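Local coordinates for histidine triad (HIT) protein (Sinorhizobium meliloti, PDB 3NRD), which probably binds nucleotides and may act on their phosphates, being the C-terminal histidine triad (HIT) part of a longer protein whose substrate is not established, at residues Ile16-Leu21 against Pro35-Val40; Phe62-Val67 against Leu92-Ile97; Pro41-Ile46 against Phe50-Leu55; Thr3-Asp8 against Leu23-Leu28. All coordinates share one frame; numbering follows the deposited sequence.

In the fold
From the N terminus, residues 3-8 open interaction 4, which closes on strand 24-29 only after helix 9-14 and strand 15-20 have gone by. Interaction 1 starts inside that span, at 16-21, and closes beyond it at 35-40, so the two cross; interaction 1 spans the antiparallel sheet, strand 24-29 lying between its two strands, while interaction 4 lays the N-terminal loop on strand 24-29. Interaction 3 then closes a short loop, from the end of strand 36-41 to the start of helix 54-75. Interaction 2 follows in series, bringing that helix against strand 94-99. Interactions 1 and 2 share a join: Leu39 N lies 2.8 Å from Val94 O, a probable hydrogen bond between adjacent strands.

Interaction 1: residues Ile16-Leu21 against Pro35-Val40; sequences IPIGTL and PWLILV
Ile18 and Leu37 meet by their methyl ends, the two side chains crossing at about a right angle, with Ile18 CD1 3.8 Å from Leu37 CD2. Ile18 reaches this point because its CG1 sits between the backbone N and the carbonyl carbon (chi1 63°) and the chain then runs straight on to CD1. Leu37 approaches differently: its CB does not head for residues 16-21, and it is the CD2 branch that closes the distance. No hydrogen bond joins the two segments, and only 104 Å² is buried between them. The reason lies in the sheet, which is antiparallel here: strands 15-20 and 36-41 are not neighbours but flank strand 24-29, so the contact is made by side chains reaching past that middle strand on one face of the HIT domain sheet. Helix 121-134 touches the same pair, Ala128 meeting Ile18 and Ile131 meeting Leu37. Ile18 and Gly19 both bond to the backbone of Met26, a beta bulge at the end of the edge strand. Gly19 has phi 138°, where a side chain would press on the carbonyl O of Ile18. Just past the bulge, Leu21 points toward Leu39, but their approach is less certain, because Leu39 was modelled in two conformers; in the one given, Leu21 CD1 is 4.2 Å from Leu39 CD2. Leu21 also packs on Glu63 and Val67 of helix 54-75.

Interaction 2: residues Phe62-Val67 against Leu92-Ile97; sequences FETNLV and LHVHVI. With SO4 (sulfate ion), chain H.
Apolar contact comes first: Thr64 and Val67 face Val94 and Val96 from the helix side. The Thr64 methyl, CG2, lies 4.1 Å from Val96 CG2 and equally far from Val94 CG1, so it sits against both valines. It gets there by standing opposite the backbone N, while OG1 turns back beside that N. One helical turn on, Val67 CG1 comes to 4.2 Å from Val96 CG1. Helix 62-67 and strand 94-97 run nearly parallel, their axes 9.5 Å apart and 17° from parallel, and this shallow angle keeps Thr64 and Val67 along the same strand, both of them touching Val96.

Polar bonds lie apart from that layer. Thr64 OG1 is satisfied by Leu60 O within its own helix. Val94 and Val96 point at the helix and His95, between them, points away, so the valines face the helix and His95 the opposite side of the sheet. This strand carries the HIT signature, His-φ-His-φ-His-φ-φ with φ hydrophobic, in which Gln91 stands at the first histidine position and His93 and His95 at the second and third.

Both imidazoles hold one sulfate ion, probably from the crystallisation liquor, by their edges. His93 NE2 bonds its O2 at 2.7 Å with an angle of 161°; His95 NE2 bonds its O1, also at 2.7 Å, at 170°. Gly86 N is a third donor, and the site is consistent with the phosphate position of nucleotide-bound HIT proteins. Behind the rings, His93 ND1 bonds Gln91 O and His95 ND1 bonds Trp36 NE1, which fixes the rotation of each.

Interaction 3: residues Pro41-Ile46 against Phe50-Leu55; sequences PQRADI and FELTPL. With SO4 (sulfate ion), chain G; SO4 (sulfate ion), chain I.
Glu51 OE1 is gripped by two backbone amides, those of Lys47 and Glu48, and this fixes the carboxylate beside the chain leading out of Ile46, whose carbonyl C is 3.7 Å from OE1. The extended Glu51 side chain slides past Ile46 in the opposite direction, with Ile46 CD1 4.0 Å from Glu51 CB. Leu52 comes at Ile46 at about a right angle: its CD2 lies 3.8 Å from Ile46 CG2 and touches CG1 as well. Putting an alanine at Ile46 would remove CG1, CG2 and CD1, and would probably open a gap beside Leu52 CD2 and Glu51 CB. The same CD2 methyl of Leu52 also meets Arg43 CG at 4.1 Å; beyond CG the arginine chain bends at chi2 (-62°) and its NE makes a salt bridge with Asp56.

The loop itself turns at Gln42, the centre of an inverse gamma turn whose Arg43 N to Pro41 O bond is weak. Just beyond it, Ala44 N donates to a sulfate O4 at 2.8 Å and 170°, and Gln42 NE2 reaches O4 of a second sulfate; both ions probably come from the crystallisation liquor. Thr53 caps the following helix with OG1 on Asp56 N. The contact thus joins the end of strand 36-41 to the start of helix 54-75, with Ile46 bonded by its backbone to Leu92 just before strand 94-99, and Phe50 packed on Asn65 of the second subunit.

Interaction 4: residues Thr3-Asp8 against Leu23-Leu28; sequences TTFTLD and LCQMRL
Leu7 lays its CD2 methyl over one face of the Arg27 guanidinium, 3.3 Å above the plane and shifted toward the rim, so that NH1 of Arg27 is 3.4 Å from CD2 of Leu7. The arginine is bent at chi3 (83°), which turns the flat group toward the leucine. Leu7 CD1 meets Gln25 OE1 at 4.0 Å. At the other end of that amide, Gln25 NE2 approaches the edge of the Phe5 ring, 3.6 Å from CD2, the ring and amide planes standing 84° apart. One water bridges the pair, accepting from Gln25 NE2 and donating to Phe5 O.

Gln25 and Arg27 project from one face of the HIT domain's antiparallel sheet, while Met26 between them, a selenomethionine, faces helix 54-75; Phe5 and Leu7 therefore cover part of the side turned away from that helix, and Leu7 also rests on Val40. In the next shell Gln42 OE1 takes Gln25 NE2, and weak bonds to Leu11 O and Gly15 O position the guanidinium. An alanine at Arg27 is likely to leave Leu7 CD2 without a surface to lie on and take from Leu11 O and Gly15 O their weak bonds to the guanidinium. Gln91 bonds Thr6 O and Asp8 N, and Asp8 caps helix 9-14.

Interaction 1: residues Ile16-Leu21 against Pro35-Val40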
# COMPACT_ATOMS: atom_id res chain seq x y z
N ILE A 16 -2.74 16.23 10.22
CA ILE A 16 -3.75 17.23 10.52
C ILE A 16 -5.13 16.59 10.30
O ILE A 16 -5.35 16.06 9.23
CB ILE A 16 -3.63 18.42 9.58
CG1 ILE A 16 -2.26 19.12 9.73
CG2 ILE A 16 -4.82 19.39 9.82
CD1 ILE A 16 -1.82 19.94 8.49
N PRO A 17 -6.06 16.65 11.29
CA PRO A 17 -7.39 16.06 11.04
C PRO A 17 -8.14 16.81 9.96
O PRO A 17 -8.08 18.00 9.94
CB PRO A 17 -8.12 16.22 12.38
CG PRO A 17 -7.43 17.27 13.08
CD PRO A 17 -6.00 17.31 12.60
N ILE A 18 -8.72 16.10 9.02
CA ILE A 18 -9.55 16.74 7.98
C ILE A 18 -10.94 16.11 7.82
O ILE A 18 -11.65 16.46 6.88
CB ILE A 18 -8.80 16.81 6.60
CG1 ILE A 18 -8.49 15.44 6.03
CG2 ILE A 18 -7.48 17.61 6.74
CD1 ILE A 18 -7.88 15.51 4.66
N GLY A 19 -11.33 15.22 8.73
CA GLY A 19 -12.66 14.60 8.70
C GLY A 19 -12.61 13.12 9.01
O GLY A 19 -11.56 12.53 9.19
N THR A 20 -13.79 12.54 9.07
CA THR A 20 -13.98 11.11 9.27
C THR A 20 -14.91 10.64 8.19
O THR A 20 -15.80 11.38 7.79
CB THR A 20 -14.59 10.87 10.66
OG1 THR A 20 -13.71 11.46 11.64
CG2 THR A 20 -14.74 9.39 10.96
N LEU A 21 -14.68 9.42 7.73
CA LEU A 21 -15.56 8.71 6.81
C LEU A 21 -16.44 7.83 7.69
O LEU A 21 -16.83 8.30 8.76
CB LEU A 21 -14.73 7.96 5.76
CG LEU A 21 -13.86 8.83 4.85
CD1 LEU A 21 -13.07 7.93 3.90
CD2 LEU A 21 -14.67 9.87 4.06
N PRO A 35 0.93 15.76 -1.82
CA PRO A 35 -0.39 15.66 -1.15
C PRO A 35 -0.62 14.24 -0.63
O PRO A 35 -0.74 13.28 -1.42
CB PRO A 35 -1.39 16.06 -2.22
CG PRO A 35 -0.56 16.70 -3.34
CD PRO A 35 0.81 16.13 -3.24
N TRP A 36 -0.70 14.13 0.69
CA TRP A 36 -0.52 12.85 1.39
C TRP A 36 -1.54 12.78 2.51
O TRP A 36 -1.53 13.63 3.41
CB TRP A 36 0.90 12.83 1.90
CG TRP A 36 1.38 11.65 2.64
CD1 TRP A 36 0.66 10.58 3.06
CD2 TRP A 36 2.70 11.45 3.09
NE1 TRP A 36 1.46 9.72 3.75
CE2 TRP A 36 2.72 10.24 3.79
CE3 TRP A 36 3.88 12.20 2.98
CZ2 TRP A 36 3.89 9.74 4.38
CZ3 TRP A 36 5.03 11.71 3.57
CH2 TRP A 36 5.03 10.50 4.25
N LEU A 37 -2.43 11.81 2.41
CA LEU A 37 -3.48 11.55 3.36
C LEU A 37 -3.21 10.24 4.04
O LEU A 37 -2.60 9.32 3.46
CB LEU A 37 -4.81 11.45 2.66
CG LEU A 37 -5.17 12.65 1.77
CD1 LEU A 37 -6.55 12.42 1.17
CD2 LEU A 37 -5.13 13.96 2.53
N ILE A 38 -3.70 10.11 5.26
CA ILE A 38 -3.78 8.81 5.87
C ILE A 38 -5.20 8.52 6.32
O ILE A 38 -5.92 9.44 6.73
CB ILE A 38 -2.77 8.59 7.04
CG1 ILE A 38 -3.02 9.50 8.22
CG2 ILE A 38 -1.37 8.84 6.52
CD1 ILE A 38 -2.15 9.16 9.45
N LEU A 39 -5.57 7.25 6.20
CA LEU A 39 -6.87 6.74 6.62
C LEU A 39 -6.61 5.84 7.81
O LEU A 39 -5.79 4.94 7.72
CB LEU A 39 -7.56 5.95 5.51
CG LEU A 39 -8.44 6.82 4.62
CD1 LEU A 39 -7.59 7.78 3.78
CD2 LEU A 39 -9.33 5.94 3.75
N VAL A 40 -7.28 6.11 8.92
CA VAL A 40 -7.04 5.34 10.16
C VAL A 40 -8.37 4.71 10.53
O VAL A 40 -9.26 5.43 11.00
CB VAL A 40 -6.52 6.21 11.28
CG1 VAL A 40 -6.27 5.31 12.58
CG2 VAL A 40 -5.27 6.96 10.81

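Interaction 2: residues Phe62-Val67 against Leu92-Ile97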
# COMPACT_ATOMS: atom_id res chain seq x y z
N PHE A 62 -13.02 0.44 0.01
CA PHE A 62 -13.79 1.42 -0.75
C PHE A 62 -13.63 2.82 -0.25
O PHE A 62 -13.70 3.74 -1.04
CB PHE A 62 -15.25 0.96 -0.82
CG PHE A 62 -15.38 -0.26 -1.67
CD1 PHE A 62 -15.09 -0.19 -3.03
CD2 PHE A 62 -15.71 -1.46 -1.14
CE1 PHE A 62 -15.15 -1.30 -3.82
CE2 PHE A 62 -15.79 -2.56 -1.93
CZ PHE A 62 -15.52 -2.48 -3.27
N GLU A 63 -13.43 2.98 1.05
CA GLU A 63 -13.04 4.27 1.61
C GLU A 63 -11.67 4.66 1.04
O GLU A 63 -11.51 5.79 0.63
CB GLU A 63 -13.03 4.28 3.16
CG GLU A 63 -14.45 4.45 3.72
CD GLU A 63 -14.54 4.46 5.27
OE1 GLU A 63 -13.49 4.53 5.95
OE2 GLU A 63 -15.67 4.41 5.81
N THR A 64 -10.72 3.72 1.01
CA THR A 64 -9.38 4.00 0.45
C THR A 64 -9.47 4.44 -1.01
O THR A 64 -8.85 5.44 -1.39
CB THR A 64 -8.44 2.81 0.59
OG1 THR A 64 -8.18 2.56 1.98
CG2 THR A 64 -7.10 3.09 -0.11
N ASN A 65 -10.29 3.73 -1.78
CA ASN A 65 -10.39 3.88 -3.20
C ASN A 65 -11.19 5.11 -3.57
O ASN A 65 -10.84 5.80 -4.53
CB ASN A 65 -10.94 2.58 -3.84
CG ASN A 65 -9.95 1.40 -3.73
OD1 ASN A 65 -8.81 1.60 -3.30
ND2 ASN A 65 -10.39 0.19 -4.06
N LEU A 66 -12.25 5.40 -2.78
CA LEU A 66 -12.97 6.67 -2.90
C LEU A 66 -12.03 7.84 -2.64
O LEU A 66 -12.07 8.79 -3.36
CB LEU A 66 -14.15 6.72 -1.93
CG LEU A 66 -15.12 7.88 -1.99
CD1 LEU A 66 -16.15 7.69 -3.10
CD2 LEU A 66 -15.80 8.05 -0.61
N VAL A 67 -11.22 7.76 -1.60
CA VAL A 67 -10.28 8.83 -1.29
C VAL A 67 -9.20 8.95 -2.36
O VAL A 67 -8.84 10.05 -2.72
CB VAL A 67 -9.65 8.65 0.12
CG1 VAL A 67 -8.44 9.53 0.34
CG2 VAL A 67 -10.73 8.95 1.17
N LEU A 92 -2.94 0.49 12.53
CA LEU A 92 -3.20 0.38 11.12
C LEU A 92 -3.54 1.77 10.56
O LEU A 92 -4.41 2.44 11.07
CB LEU A 92 -4.37 -0.59 10.83
CG LEU A 92 -4.84 -0.69 9.34
CD1 LEU A 92 -3.67 -1.03 8.35
CD2 LEU A 92 -5.96 -1.70 9.20
N HIS A 93 -2.79 2.21 9.55
CA HIS A 93 -3.14 3.41 8.82
C HIS A 93 -2.70 3.25 7.37
O HIS A 93 -1.65 2.63 7.10
CB HIS A 93 -2.55 4.65 9.47
CG HIS A 93 -1.07 4.62 9.60
ND1 HIS A 93 -0.41 3.75 10.46
CD2 HIS A 93 -0.11 5.36 9.01
CE1 HIS A 93 0.89 3.95 10.35
NE2 HIS A 93 1.09 4.90 9.46
N VAL A 94 -3.51 3.76 6.46
CA VAL A 94 -3.28 3.56 5.04
C VAL A 94 -2.93 4.90 4.46
O VAL A 94 -3.74 5.85 4.56
CB VAL A 94 -4.48 3.00 4.31
CG1 VAL A 94 -4.18 2.88 2.82
CG2 VAL A 94 -4.88 1.63 4.90
N HIS A 95 -1.72 4.99 3.89
CA HIS A 95 -1.25 6.15 3.18
C HIS A 95 -1.90 6.19 1.80
O HIS A 95 -1.96 5.17 1.13
CB HIS A 95 0.28 6.10 2.99
CG HIS A 95 1.07 5.92 4.26
ND1 HIS A 95 1.45 6.97 5.06
CD2 HIS A 95 1.61 4.81 4.82
CE1 HIS A 95 2.15 6.51 6.09
NE2 HIS A 95 2.28 5.21 5.95
N VAL A 96 -2.36 7.37 1.38
CA VAL A 96 -2.92 7.61 0.05
C VAL A 96 -2.31 8.90 -0.43
O VAL A 96 -2.64 9.98 0.07
CB VAL A 96 -4.44 7.75 0.07
CG1 VAL A 96 -4.99 7.95 -1.38
CG2 VAL A 96 -5.08 6.56 0.75
N ILE A 97 -1.39 8.79 -1.38
CA ILE A 97 -0.46 9.86 -1.71
C ILE A 97 -0.58 10.20 -3.20
O ILE A 97 -0.57 9.30 -4.03
CB ILE A 97 0.98 9.46 -1.46
CG1 ILE A 97 1.21 9.02 0.01
CG2 ILE A 97 1.90 10.63 -1.80
CD1 ILE A 97 2.23 7.93 0.14
S SO4 H . 4.30 4.17 8.64
O1 SO4 H . 3.38 3.53 7.71
O2 SO4 H . 3.68 5.42 9.01
O3 SO4 H . 4.48 3.42 9.86
O4 SO4 H . 5.60 4.43 8.12

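Interaction 3: residues Pro41-Ile46 against Phe50-Leu55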
# COMPACT_ATOMS: atom_id res chain seq x y z
N PRO A 41 -8.53 3.40 10.25
CA PRO A 41 -9.76 2.70 10.64
C PRO A 41 -9.90 2.75 12.14
O PRO A 41 -8.96 2.41 12.86
CB PRO A 41 -9.53 1.26 10.22
CG PRO A 41 -8.36 1.25 9.35
CD PRO A 41 -7.62 2.51 9.49
N GLN A 42 -11.09 3.09 12.63
CA GLN A 42 -11.30 3.32 14.06
C GLN A 42 -11.68 2.04 14.79
O GLN A 42 -12.73 1.93 15.43
CB GLN A 42 -12.37 4.37 14.22
CG GLN A 42 -12.05 5.67 13.53
CD GLN A 42 -13.22 6.62 13.58
OE1 GLN A 42 -13.21 7.57 14.34
NE2 GLN A 42 -14.24 6.36 12.77
N ARG A 43 -10.79 1.05 14.70
CA ARG A 43 -10.87 -0.21 15.42
C ARG A 43 -9.63 -0.34 16.31
O ARG A 43 -8.52 -0.10 15.86
CB ARG A 43 -10.96 -1.38 14.45
CG ARG A 43 -12.08 -1.34 13.44
CD ARG A 43 -13.45 -1.36 14.10
NE ARG A 43 -14.56 -1.54 13.16
CZ ARG A 43 -15.84 -1.21 13.40
NH1 ARG A 43 -16.21 -0.61 14.53
NH2 ARG A 43 -16.74 -1.45 12.46
N ALA A 44 -9.82 -0.71 17.56
CA ALA A 44 -8.73 -0.87 18.52
C ALA A 44 -7.79 -2.02 18.18
O ALA A 44 -8.22 -3.05 17.68
CB ALA A 44 -9.31 -1.07 19.94
N ASP A 45 -6.51 -1.80 18.46
CA ASP A 45 -5.46 -2.81 18.38
C ASP A 45 -5.37 -3.56 17.05
O ASP A 45 -5.20 -4.76 17.06
CB ASP A 45 -5.61 -3.81 19.55
CG ASP A 45 -5.72 -3.11 20.88
OD1 ASP A 45 -4.97 -2.13 21.13
OD2 ASP A 45 -6.60 -3.51 21.67
N ILE A 46 -5.52 -2.85 15.94
CA ILE A 46 -5.38 -3.45 14.61
C ILE A 46 -4.03 -3.00 14.05
O ILE A 46 -3.75 -1.79 14.00
CB ILE A 46 -6.54 -3.04 13.64
CG1 ILE A 46 -7.91 -3.52 14.17
CG2 ILE A 46 -6.27 -3.55 12.18
CD1 ILE A 46 -8.06 -5.03 14.45
N PHE A 50 -5.33 -7.56 7.45
CA PHE A 50 -6.05 -8.83 7.57
C PHE A 50 -6.68 -9.08 8.94
O PHE A 50 -7.50 -10.00 9.04
CB PHE A 50 -5.19 -10.08 7.16
CG PHE A 50 -3.97 -10.34 8.00
CD1 PHE A 50 -4.07 -10.92 9.25
CD2 PHE A 50 -2.71 -10.07 7.48
CE1 PHE A 50 -2.93 -11.19 10.01
CE2 PHE A 50 -1.57 -10.35 8.20
CZ PHE A 50 -1.67 -10.92 9.47
N GLU A 51 -6.29 -8.31 9.96
CA GLU A 51 -6.89 -8.41 11.29
C GLU A 51 -8.27 -7.82 11.35
O GLU A 51 -9.04 -8.21 12.20
CB GLU A 51 -6.03 -7.73 12.35
CG GLU A 51 -4.77 -8.57 12.68
CD GLU A 51 -3.69 -7.83 13.39
OE1 GLU A 51 -3.79 -6.63 13.65
OE2 GLU A 51 -2.68 -8.45 13.69
N LEU A 52 -8.59 -6.89 10.45
CA LEU A 52 -9.94 -6.37 10.34
C LEU A 52 -10.91 -7.49 10.06
O LEU A 52 -10.57 -8.45 9.38
CB LEU A 52 -10.04 -5.29 9.24
CG LEU A 52 -9.25 -4.00 9.48
CD1 LEU A 52 -9.35 -3.13 8.26
CD2 LEU A 52 -9.73 -3.23 10.70
N THR A 53 -12.12 -7.38 10.58
CA THR A 53 -13.19 -8.23 10.12
C THR A 53 -13.36 -8.12 8.58
O THR A 53 -12.96 -7.11 7.98
CB THR A 53 -14.55 -7.89 10.75
OG1 THR A 53 -15.00 -6.61 10.25
CG2 THR A 53 -14.48 -7.88 12.30
N PRO A 54 -13.95 -9.15 7.94
CA PRO A 54 -14.16 -9.06 6.50
C PRO A 54 -14.90 -7.81 6.04
O PRO A 54 -14.50 -7.18 5.07
CB PRO A 54 -14.96 -10.34 6.18
CG PRO A 54 -14.44 -11.31 7.12
CD PRO A 54 -14.23 -10.52 8.43
N LEU A 55 -15.99 -7.47 6.72
CA LEU A 55 -16.77 -6.29 6.36
C LEU A 55 -15.95 -5.00 6.53
O LEU A 55 -16.01 -4.13 5.66
CB LEU A 55 -18.06 -6.25 7.20
CG LEU A 55 -19.04 -5.10 7.03
CD1 LEU A 55 -19.36 -4.80 5.60
CD2 LEU A 55 -20.34 -5.42 7.76
S SO4 G . -13.23 -2.18 18.83
O1 SO4 G . -13.30 -2.98 17.63
O2 SO4 G . -14.57 -1.78 19.19
O3 SO4 G . -12.67 -3.02 19.87
O4 SO4 G . -12.39 -1.00 18.61
S SO4 I . -18.56 7.46 11.90
O1 SO4 I . -19.06 7.60 10.55
O2 SO4 I . -19.06 8.62 12.63
O3 SO4 I . -19.04 6.22 12.49
O4 SO4 I . -17.10 7.46 11.88

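Interaction 4: residues Thr3-Asp8 against Leu23-Leu28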
# COMPACT_ATOMS: atom_id res chain seq x y z
N THR A 3 -16.36 5.19 19.05
CA THR A 3 -16.37 6.41 19.83
C THR A 3 -15.27 6.41 20.90
O THR A 3 -14.85 7.48 21.29
CB THR A 3 -17.77 6.67 20.50
OG1 THR A 3 -18.02 5.68 21.50
CG2 THR A 3 -18.91 6.66 19.45
N THR A 4 -14.79 5.24 21.35
CA THR A 4 -13.66 5.15 22.29
C THR A 4 -12.31 4.87 21.61
O THR A 4 -11.32 4.67 22.29
CB THR A 4 -13.89 4.06 23.36
OG1 THR A 4 -14.07 2.78 22.72
CG2 THR A 4 -15.11 4.41 24.26
N PHE A 5 -12.28 4.85 20.27
CA PHE A 5 -11.04 4.55 19.56
C PHE A 5 -9.98 5.62 19.85
O PHE A 5 -10.31 6.80 19.84
CB PHE A 5 -11.28 4.42 18.04
CG PHE A 5 -10.03 4.42 17.24
CD1 PHE A 5 -9.30 3.26 17.08
CD2 PHE A 5 -9.59 5.58 16.62
CE1 PHE A 5 -8.14 3.24 16.33
CE2 PHE A 5 -8.42 5.59 15.88
CZ PHE A 5 -7.69 4.42 15.73
N THR A 6 -8.73 5.23 20.12
CA THR A 6 -7.64 6.20 20.35
C THR A 6 -6.65 6.22 19.19
O THR A 6 -6.03 5.20 18.86
CB THR A 6 -6.86 5.88 21.61
OG1 THR A 6 -7.79 5.61 22.65
CG2 THR A 6 -5.92 7.05 22.00
N LEU A 7 -6.50 7.39 18.57
CA LEU A 7 -5.50 7.60 17.56
C LEU A 7 -4.13 7.55 18.22
O LEU A 7 -3.95 8.08 19.31
CB LEU A 7 -5.73 8.96 16.88
CG LEU A 7 -4.86 9.31 15.70
CD1 LEU A 7 -5.11 8.38 14.49
CD2 LEU A 7 -5.07 10.78 15.34
N ASP A 8 -3.19 6.88 17.55
CA ASP A 8 -1.80 6.82 17.97
C ASP A 8 -1.22 8.23 18.08
O ASP A 8 -1.41 9.01 17.17
CB ASP A 8 -0.99 6.01 16.96
CG ASP A 8 0.45 5.88 17.35
OD1 ASP A 8 1.21 6.84 17.16
OD2 ASP A 8 0.86 4.81 17.83
N LEU A 23 -15.72 4.28 8.59
CA LEU A 23 -14.78 3.51 9.36
C LEU A 23 -13.52 4.31 9.70
O LEU A 23 -13.03 4.19 10.83
CB LEU A 23 -14.39 2.26 8.59
CG LEU A 23 -13.32 1.36 9.22
CD1 LEU A 23 -13.74 0.88 10.58
CD2 LEU A 23 -13.05 0.19 8.24
N CYS A 24 -13.00 5.07 8.73
CA CYS A 24 -11.69 5.68 8.83
C CYS A 24 -11.73 7.17 9.17
O CYS A 24 -12.49 7.91 8.56
CB CYS A 24 -10.92 5.54 7.54
SG CYS A 24 -10.38 3.86 7.21
N GLN A 25 -10.93 7.58 10.16
CA GLN A 25 -10.53 8.97 10.30
C GLN A 25 -9.58 9.30 9.16
O GLN A 25 -8.78 8.45 8.76
CB GLN A 25 -9.82 9.22 11.61
CG GLN A 25 -10.72 9.15 12.83
CD GLN A 25 -9.97 9.27 14.15
OE1 GLN A 25 -8.87 9.79 14.19
NE2 GLN A 25 -10.57 8.75 15.24
N MSE A 26 -9.67 10.53 8.64
CA MSE A 26 -8.79 11.03 7.59
C MSE A 26 -7.90 12.11 8.17
O MSE A 26 -8.38 13.03 8.85
CB MSE A 26 -9.57 11.68 6.46
CG MSE A 26 -10.43 10.77 5.70
SE MSE A 26 -11.26 11.67 4.14
CE MSE A 26 -9.60 12.11 3.34
N ARG A 27 -6.61 12.01 7.88
CA ARG A 27 -5.67 13.05 8.24
C ARG A 27 -4.81 13.40 7.07
O ARG A 27 -4.51 12.56 6.27
CB ARG A 27 -4.79 12.60 9.38
CG ARG A 27 -5.57 12.24 10.60
CD ARG A 27 -4.70 11.84 11.75
NE ARG A 27 -4.15 12.95 12.52
CZ ARG A 27 -4.82 13.68 13.41
NH1 ARG A 27 -6.12 13.51 13.61
NH2 ARG A 27 -4.18 14.62 14.08
N LEU A 28 -4.42 14.66 7.00
CA LEU A 28 -3.48 15.14 6.00
C LEU A 28 -2.14 15.04 6.66
O LEU A 28 -1.93 15.69 7.68
CB LEU A 28 -3.78 16.60 5.62
CG LEU A 28 -2.82 17.34 4.70
CD1 LEU A 28 -2.89 16.75 3.23
CD2 LEU A 28 -3.09 18.85 4.76
O HOH W 1 -9.88 9.29 18.06